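Local coordinates for malonyl CoA-acyl carrier protein transacylase (Staphylococcus aureus, PDB 3IM9) that catalyses the transfer of the malonyl group from malonyl-CoA to holo-acyl carrier protein, supplying malonyl-ACP for bacterial fatty acid synthesis, at residues Q128-G133 / S209-I214; S136-L141 / K195-L200; K160-A165 / I173-H178. All coordinates share one frame; numbering follows the deposited sequence.

Interaction 1. Residues Q128-G133 / S209-I214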
# COMPACT_ATOMS: atom_id res chain seq x y z
N GLN A 128 -15.09 -3.13 9.19
CA GLN A 128 -16.53 -3.33 9.49
C GLN A 128 -17.36 -3.68 8.30
O GLN A 128 -18.59 -3.87 8.47
CB GLN A 128 -17.09 -2.06 10.13
CG GLN A 128 -16.33 -1.68 11.49
CD GLN A 128 -16.68 -0.27 12.00
OE1 GLN A 128 -17.77 0.24 11.75
NE2 GLN A 128 -15.75 0.36 12.71
N ALA A 129 -16.77 -3.85 7.13
CA ALA A 129 -17.57 -3.96 5.91
C ALA A 129 -18.43 -5.25 5.96
O ALA A 129 -19.64 -5.24 5.57
CB ALA A 129 -16.71 -3.90 4.67
N PHE A 130 -17.84 -6.35 6.40
CA PHE A 130 -18.55 -7.66 6.42
C PHE A 130 -18.32 -8.33 7.76
O PHE A 130 -17.27 -8.20 8.34
CB PHE A 130 -18.06 -8.58 5.29
CG PHE A 130 -18.40 -8.08 3.94
CD1 PHE A 130 -17.51 -7.23 3.26
CD2 PHE A 130 -19.63 -8.36 3.35
CE1 PHE A 130 -17.81 -6.73 2.01
CE2 PHE A 130 -19.97 -7.84 2.09
CZ PHE A 130 -19.03 -7.03 1.40
N PRO A 131 -19.33 -9.07 8.25
CA PRO A 131 -19.12 -9.84 9.44
C PRO A 131 -18.02 -10.88 9.30
O PRO A 131 -17.73 -11.33 8.15
CB PRO A 131 -20.48 -10.53 9.62
CG PRO A 131 -21.46 -9.88 8.64
CD PRO A 131 -20.60 -9.30 7.56
N THR A 132 -17.43 -11.29 10.41
CA THR A 132 -16.36 -12.30 10.44
C THR A 132 -16.83 -13.54 9.67
O THR A 132 -17.98 -14.04 9.85
CB THR A 132 -16.01 -12.78 11.89
OG1 THR A 132 -15.62 -11.63 12.65
CG2 THR A 132 -14.80 -13.68 11.87
N GLY A 133 -15.96 -14.03 8.77
CA GLY A 133 -16.27 -15.25 8.16
C GLY A 133 -16.86 -15.12 6.75
O GLY A 133 -16.99 -16.15 6.05
N SER A 209 -14.57 -6.59 -5.78
CA SER A 209 -15.82 -5.85 -6.09
C SER A 209 -16.83 -5.85 -4.90
O SER A 209 -17.68 -4.92 -4.80
CB SER A 209 -16.44 -6.47 -7.37
OG SER A 209 -16.76 -7.83 -7.12
N LEU A 210 -16.68 -6.80 -3.95
CA LEU A 210 -17.52 -6.76 -2.76
C LEU A 210 -17.34 -5.48 -1.92
O LEU A 210 -18.27 -5.09 -1.23
CB LEU A 210 -17.28 -7.98 -1.88
CG LEU A 210 -17.60 -9.38 -2.56
CD1 LEU A 210 -17.17 -10.48 -1.67
CD2 LEU A 210 -19.14 -9.38 -2.78
N MET A 211 -16.15 -4.82 -2.03
CA MET A 211 -15.91 -3.64 -1.20
C MET A 211 -16.70 -2.41 -1.69
O MET A 211 -16.62 -1.35 -1.08
CB MET A 211 -14.42 -3.34 -1.15
CG MET A 211 -13.59 -4.52 -0.48
SD MET A 211 -14.23 -4.98 1.16
CE MET A 211 -13.91 -3.41 2.13
N LYS A 212 -17.46 -2.57 -2.79
CA LYS A 212 -18.36 -1.43 -3.15
C LYS A 212 -19.29 -1.07 -2.02
O LYS A 212 -19.78 0.09 -1.96
CB LYS A 212 -19.14 -1.81 -4.40
CG LYS A 212 -18.24 -1.70 -5.58
CD LYS A 212 -18.95 -2.29 -6.83
CE LYS A 212 -18.00 -2.39 -8.09
NZ LYS A 212 -18.68 -2.99 -9.33
N VAL A 213 -19.53 -1.95 -1.05
CA VAL A 213 -20.43 -1.67 0.09
C VAL A 213 -19.97 -0.47 0.91
O VAL A 213 -20.83 0.09 1.64
CB VAL A 213 -20.69 -2.89 1.03
CG1 VAL A 213 -21.42 -3.98 0.27
CG2 VAL A 213 -19.40 -3.36 1.71
N ILE A 214 -18.68 -0.11 0.86
CA ILE A 214 -18.21 1.03 1.68
C ILE A 214 -17.89 2.27 0.85
O ILE A 214 -17.45 3.28 1.40
CB ILE A 214 -16.95 0.66 2.53
CG1 ILE A 214 -15.75 0.30 1.66
CG2 ILE A 214 -17.33 -0.43 3.59
CD1 ILE A 214 -14.38 0.31 2.48

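Interaction 2. Residues S136-L141 / K195-L200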
# COMPACT_ATOMS: atom_id res chain seq x y z
N SER A 136 -12.66 -13.01 2.56
CA SER A 136 -11.27 -13.17 2.98
C SER A 136 -10.33 -12.97 1.78
O SER A 136 -10.77 -12.56 0.70
CB SER A 136 -11.14 -14.59 3.55
OG SER A 136 -9.86 -14.74 4.19
N MET A 137 -9.03 -13.27 1.99
CA MET A 137 -7.97 -13.09 0.92
C MET A 137 -7.02 -14.23 1.07
O MET A 137 -6.84 -14.79 2.16
CB MET A 137 -7.24 -11.75 1.01
CG MET A 137 -8.21 -10.52 0.95
SD MET A 137 -7.24 -9.04 1.16
CE MET A 137 -6.72 -8.76 -0.53
N ALA A 138 -6.34 -14.56 -0.06
CA ALA A 138 -5.28 -15.56 0.03
C ALA A 138 -4.20 -15.22 -0.98
O ALA A 138 -4.48 -14.79 -2.09
CB ALA A 138 -5.84 -16.97 -0.30
N ALA A 139 -2.95 -15.51 -0.60
CA ALA A 139 -1.86 -15.30 -1.57
C ALA A 139 -1.66 -16.58 -2.38
O ALA A 139 -1.42 -17.64 -1.83
CB ALA A 139 -0.58 -14.95 -0.78
N VAL A 140 -1.72 -16.42 -3.69
CA VAL A 140 -1.45 -17.59 -4.60
C VAL A 140 0.01 -17.40 -5.09
O VAL A 140 0.33 -16.36 -5.72
CB VAL A 140 -2.42 -17.60 -5.75
CG1 VAL A 140 -2.07 -18.79 -6.67
CG2 VAL A 140 -3.88 -17.62 -5.27
N LEU A 141 0.85 -18.39 -4.78
CA LEU A 141 2.27 -18.22 -5.12
C LEU A 141 2.56 -19.20 -6.24
O LEU A 141 2.14 -20.35 -6.19
CB LEU A 141 3.16 -18.51 -3.94
CG LEU A 141 2.81 -17.64 -2.70
CD1 LEU A 141 3.75 -17.93 -1.55
CD2 LEU A 141 2.77 -16.08 -2.96
N LYS A 195 2.35 -23.23 -6.08
CA LYS A 195 3.40 -23.60 -5.13
C LYS A 195 2.84 -23.55 -3.72
O LYS A 195 3.11 -24.43 -2.89
CB LYS A 195 4.59 -22.66 -5.19
CG LYS A 195 5.77 -23.05 -4.32
CD LYS A 195 6.54 -24.16 -5.07
CE LYS A 195 7.86 -24.58 -4.36
NZ LYS A 195 8.35 -25.67 -5.30
N ARG A 196 2.03 -22.54 -3.43
CA ARG A 196 1.41 -22.43 -2.12
C ARG A 196 0.28 -21.41 -2.10
O ARG A 196 0.45 -20.29 -2.57
CB ARG A 196 2.45 -22.08 -1.06
CG ARG A 196 2.12 -20.84 -0.24
CD ARG A 196 1.93 -21.18 1.23
NE ARG A 196 3.15 -20.94 2.00
CZ ARG A 196 3.17 -20.77 3.32
NH1 ARG A 196 4.32 -20.55 3.94
NH2 ARG A 196 2.04 -20.81 4.02
N VAL A 197 -0.87 -21.79 -1.55
CA VAL A 197 -1.99 -20.86 -1.46
C VAL A 197 -2.11 -20.58 0.05
O VAL A 197 -2.48 -21.48 0.84
CB VAL A 197 -3.30 -21.35 -2.02
CG1 VAL A 197 -4.42 -20.23 -1.80
CG2 VAL A 197 -3.18 -21.60 -3.52
N MET A 198 -1.70 -19.38 0.47
CA MET A 198 -1.69 -19.00 1.91
C MET A 198 -2.90 -18.14 2.23
O MET A 198 -2.99 -17.04 1.72
CB MET A 198 -0.36 -18.20 2.10
CG MET A 198 -0.22 -17.81 3.52
SD MET A 198 0.99 -16.38 3.74
CE MET A 198 2.45 -17.39 3.70
N PRO A 199 -3.84 -18.62 3.09
CA PRO A 199 -4.91 -17.75 3.49
C PRO A 199 -4.25 -16.67 4.34
O PRO A 199 -3.29 -16.99 5.10
CB PRO A 199 -5.79 -18.69 4.39
CG PRO A 199 -4.90 -19.73 4.89
CD PRO A 199 -3.79 -19.88 3.85
N LEU A 200 -4.80 -15.47 4.26
CA LEU A 200 -4.19 -14.31 4.92
C LEU A 200 -5.02 -13.84 6.12
O LEU A 200 -6.24 -14.04 6.22
CB LEU A 200 -4.09 -13.13 3.94
CG LEU A 200 -3.14 -13.39 2.73
CD1 LEU A 200 -3.04 -12.22 1.88
CD2 LEU A 200 -1.67 -13.81 3.16

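Interaction 3. Residues K160-A165 / I173-H178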
# COMPACT_ATOMS: atom_id res chain seq x y z
N LYS A 160 -21.19 -16.40 -5.71
CA LYS A 160 -20.01 -16.11 -4.87
C LYS A 160 -18.89 -15.80 -5.83
O LYS A 160 -18.87 -16.29 -6.97
CB LYS A 160 -19.66 -17.25 -3.94
CG LYS A 160 -20.73 -17.49 -2.89
CD LYS A 160 -20.29 -18.56 -1.93
CE LYS A 160 -21.33 -18.62 -0.81
NZ LYS A 160 -20.88 -19.43 0.40
N ILE A 161 -17.98 -14.97 -5.39
CA ILE A 161 -16.90 -14.53 -6.28
C ILE A 161 -15.55 -14.56 -5.58
O ILE A 161 -15.43 -14.40 -4.35
CB ILE A 161 -17.13 -13.12 -6.84
CG1 ILE A 161 -17.07 -12.13 -5.72
CG2 ILE A 161 -18.51 -13.07 -7.66
CD1 ILE A 161 -16.88 -10.77 -6.20
N ILE A 162 -14.52 -14.80 -6.40
CA ILE A 162 -13.12 -14.64 -5.96
C ILE A 162 -12.41 -13.96 -7.12
O ILE A 162 -12.64 -14.32 -8.30
CB ILE A 162 -12.57 -16.00 -5.58
CG1 ILE A 162 -11.15 -15.92 -5.14
CG2 ILE A 162 -12.71 -17.00 -6.68
CD1 ILE A 162 -10.61 -17.30 -4.54
N GLU A 163 -11.55 -12.98 -6.86
CA GLU A 163 -10.97 -12.16 -7.94
C GLU A 163 -9.51 -11.88 -7.61
O GLU A 163 -9.16 -11.73 -6.43
CB GLU A 163 -11.65 -10.76 -7.95
CG GLU A 163 -13.09 -10.79 -8.38
CD GLU A 163 -13.87 -9.53 -8.01
OE1 GLU A 163 -15.03 -9.43 -8.41
OE2 GLU A 163 -13.36 -8.63 -7.37
N PRO A 164 -8.65 -11.67 -8.61
CA PRO A 164 -7.28 -11.17 -8.32
C PRO A 164 -7.45 -9.81 -7.70
O PRO A 164 -8.28 -8.95 -8.16
CB PRO A 164 -6.65 -11.07 -9.74
CG PRO A 164 -7.36 -12.20 -10.57
CD PRO A 164 -8.84 -12.00 -10.06
N ALA A 165 -6.70 -9.60 -6.62
CA ALA A 165 -6.79 -8.39 -5.82
C ALA A 165 -5.48 -7.62 -5.79
O ALA A 165 -5.45 -6.45 -6.15
CB ALA A 165 -7.23 -8.73 -4.40
N ILE A 173 0.22 -13.42 -6.49
CA ILE A 173 -1.06 -12.78 -6.79
C ILE A 173 -1.95 -13.05 -5.60
O ILE A 173 -2.21 -14.20 -5.31
CB ILE A 173 -1.73 -13.34 -8.10
CG1 ILE A 173 -0.77 -13.22 -9.34
CG2 ILE A 173 -3.07 -12.61 -8.34
CD1 ILE A 173 -0.24 -11.88 -9.63
N VAL A 174 -2.40 -11.98 -4.93
CA VAL A 174 -3.36 -12.20 -3.85
C VAL A 174 -4.72 -12.10 -4.45
O VAL A 174 -4.99 -11.20 -5.21
CB VAL A 174 -3.17 -11.07 -2.77
CG1 VAL A 174 -4.12 -11.35 -1.57
CG2 VAL A 174 -1.74 -11.04 -2.21
N VAL A 175 -5.57 -13.08 -4.07
CA VAL A 175 -6.94 -13.11 -4.54
C VAL A 175 -7.88 -12.78 -3.34
O VAL A 175 -7.47 -12.85 -2.17
CB VAL A 175 -7.35 -14.44 -5.12
CG1 VAL A 175 -6.40 -14.73 -6.38
CG2 VAL A 175 -7.21 -15.59 -4.11
N SER A 176 -9.10 -12.34 -3.66
CA SER A 176 -10.02 -11.89 -2.62
C SER A 176 -11.45 -12.16 -2.98
O SER A 176 -11.82 -12.15 -4.16
CB SER A 176 -9.81 -10.36 -2.50
OG SER A 176 -10.61 -9.84 -1.49
N GLY A 177 -12.28 -12.40 -1.97
CA GLY A 177 -13.72 -12.58 -2.29
C GLY A 177 -14.40 -13.37 -1.19
O GLY A 177 -14.01 -13.32 -0.00
N HIS A 178 -15.48 -14.08 -1.54
CA HIS A 178 -16.19 -14.84 -0.48
C HIS A 178 -15.30 -15.87 0.17
O HIS A 178 -14.58 -16.60 -0.53
CB HIS A 178 -17.41 -15.51 -1.15
CG HIS A 178 -18.49 -14.52 -1.44
ND1 HIS A 178 -18.69 -14.02 -2.71
CD2 HIS A 178 -19.38 -13.88 -0.62
CE1 HIS A 178 -19.66 -13.13 -2.67
NE2 HIS A 178 -20.10 -13.03 -1.42

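Interaction 1. Residues Q128-G133 / S209-I214
Phe130 and Ala129 meet the turn at 209-214 entirely through side chains and one carbonyl oxygen; no hydrogen bond joins the two segments. The aromatic contacts come from one corner of the Phe130 ring, atoms CE1 and CZ. With chi1 at -66°, CG stands anti to the carbonyl carbon of Phe130, and the far end of the ring meets the 3-10 turn. Leu210 O lies in the ring plane at the edge, 3.4 Å from Phe130 CZ, where the aromatic C-H bonds carry a slight positive charge. Met211 SD sits at the same rim, 4.1 Å from Phe130 CE1 and 86° off the ring normal as seen from the centroid, an edge-type Met-aromatic contact.

The remaining contacts are apolar. Val213 approaches obliquely, its CG2 3.7 Å from Phe130 CZ, while Leu210 CB touches the same ring atom at 3.8 Å. Ala129 CB faces a small group of methyls: Ile214 CG2 lies 3.7 Å away and Met211 CE 3.8 Å. Met211 starts out away from Ala129, but its chain bends at chi2 and again at chi3, and the terminal methyl comes back to the alanine.

In the fold, this joins the loop that follows helix 112-128 to the turn that precedes helix 215-222. Met211 and Ile214 also pack on Met126 of the former helix, and Phe130 rests on Pro205. The turn follows closely on His207, an active-site residue by similarity, whose side chain is about 6 Å from that of Met211. Without a directional bond across it, the contact rests on shape and dispersion, supplemented by weak electrostatics where the ring edge meets oxygen and sulfur.

Interaction 2. Residues S136-L141 / K195-L200
Leu141 and Arg196 lie side by side and point the same way, Leu141 CD1 resting 3.6 Å from Arg196 CG. The aliphatic base of the arginine makes this contact; farther out, its guanidinium has Met198 CE over the centre of one face, 3.4 Å above the plane. Ala139 projects to the same face of the sheet as these three side chains. The other face carries Ala138, Val140 and Val197. There Val197 CG1, anti to its own backbone N (chi1 178°), reaches Ala138 CB at 3.9 Å, and its CG2 touches Val140 CG1 more loosely.

The strands run antiparallel, at 158° between their directions. Ala139 and Met198 form a hydrogen-bonded pair, joined from Ala139 N to Met198 O at 2.8 Å and by the reciprocal bond, and Leu200 N donates to Met137 O. At the other end Leu141 N binds Arg196 O, while Lys195 N reaches Leu141 O at 2.9 Å, with a more bent N-H...O angle of 131°. Lys195 and Arg196 thus both face Leu141, a classic beta bulge.

Strand 196-199 is outermost in the mixed sheet, and strand 135-141 bonds on its other side to strand 172-176. Helix 179-188 packs against the face bearing Ala138, Val140 and Val197. Beyond Pro199, Leu200 brings CD2 to 4.2 Å from Ala139 CB and CD1 to 4.3 Å from Met137 CB.

Interaction 3. Residues K160-A165 / I173-H178
His178 turns its ring toward Lys160 and Ile161 through a chi1 of -74°, which sets CG anti to the carbonyl carbon, and a chi2 of 102°, which sets the ring's rotation. ND1 then accepts a hydrogen bond from Ile161 N at 2.9 Å, the donor lying near the ring plane. This identifies ND1 as an acceptor here. Lys160 crosses the imidazole at about a right angle, its CG 3.9 Å above one face and offset toward the rim, a CH-pi contact.

The segments include facing parts of the beta hairpin of strands 162-169 and 172-176, with flanking residues, inside the mixed sheet. Glu163 and Ser176 exchange two backbone bonds, each 2.8 Å, and Ala165 N continues the ladder to Val174 O at 2.7 Å. Beyond the Ile162-Gly177 non-hydrogen-bonded pair, His178 N binds Ile161 O. With the bond to ND1, both backbone polar atoms of Ile161 are therefore taken up by one residue, which also stands at the N-cap position of helix 179-188.

Gly177 marks a corner in the chain, and its CA passes 3.2 Å from Ile161 O in a CA-H...O contact. Side chains fill both faces: Ile162 CD1 reaches Val175 CG2 at 3.8 Å toward helix 179-188, while Ala165 CB meets Ser176 CB among the residues facing Met137. The polar ends there have partners beyond the hairpin, the Glu163 carboxylate in Ser209 and Ser176 OG in Phe206 O. Farthest from the histidine, Pro164 CB touches Ile173 CG2 at 4.1 Å.

Interactions 2 and 3 are built into one sheet: strands 135-141 and 172-176 are neighbours, tied by Val140 N to Ile173 O and Ala138 O to Val175 N, each 2.8 Å. Interaction 1 lies about 13 Å from interaction 3, centre to centre, and touches it where Ser209 OG meets Glu163 OE1 at 2.7 Å, a hydrogen bond, and where Leu210 CD1 packs on His178 CE1 at 3.8 Å. All three contacts lie near His207, probably an active-site residue: the side chains of Ala165, Met137 and Met211 are about 4, 5 and 6 Å from its side chain. The bound calcium is about 8 Å from the Ile214 side chain of interaction 1.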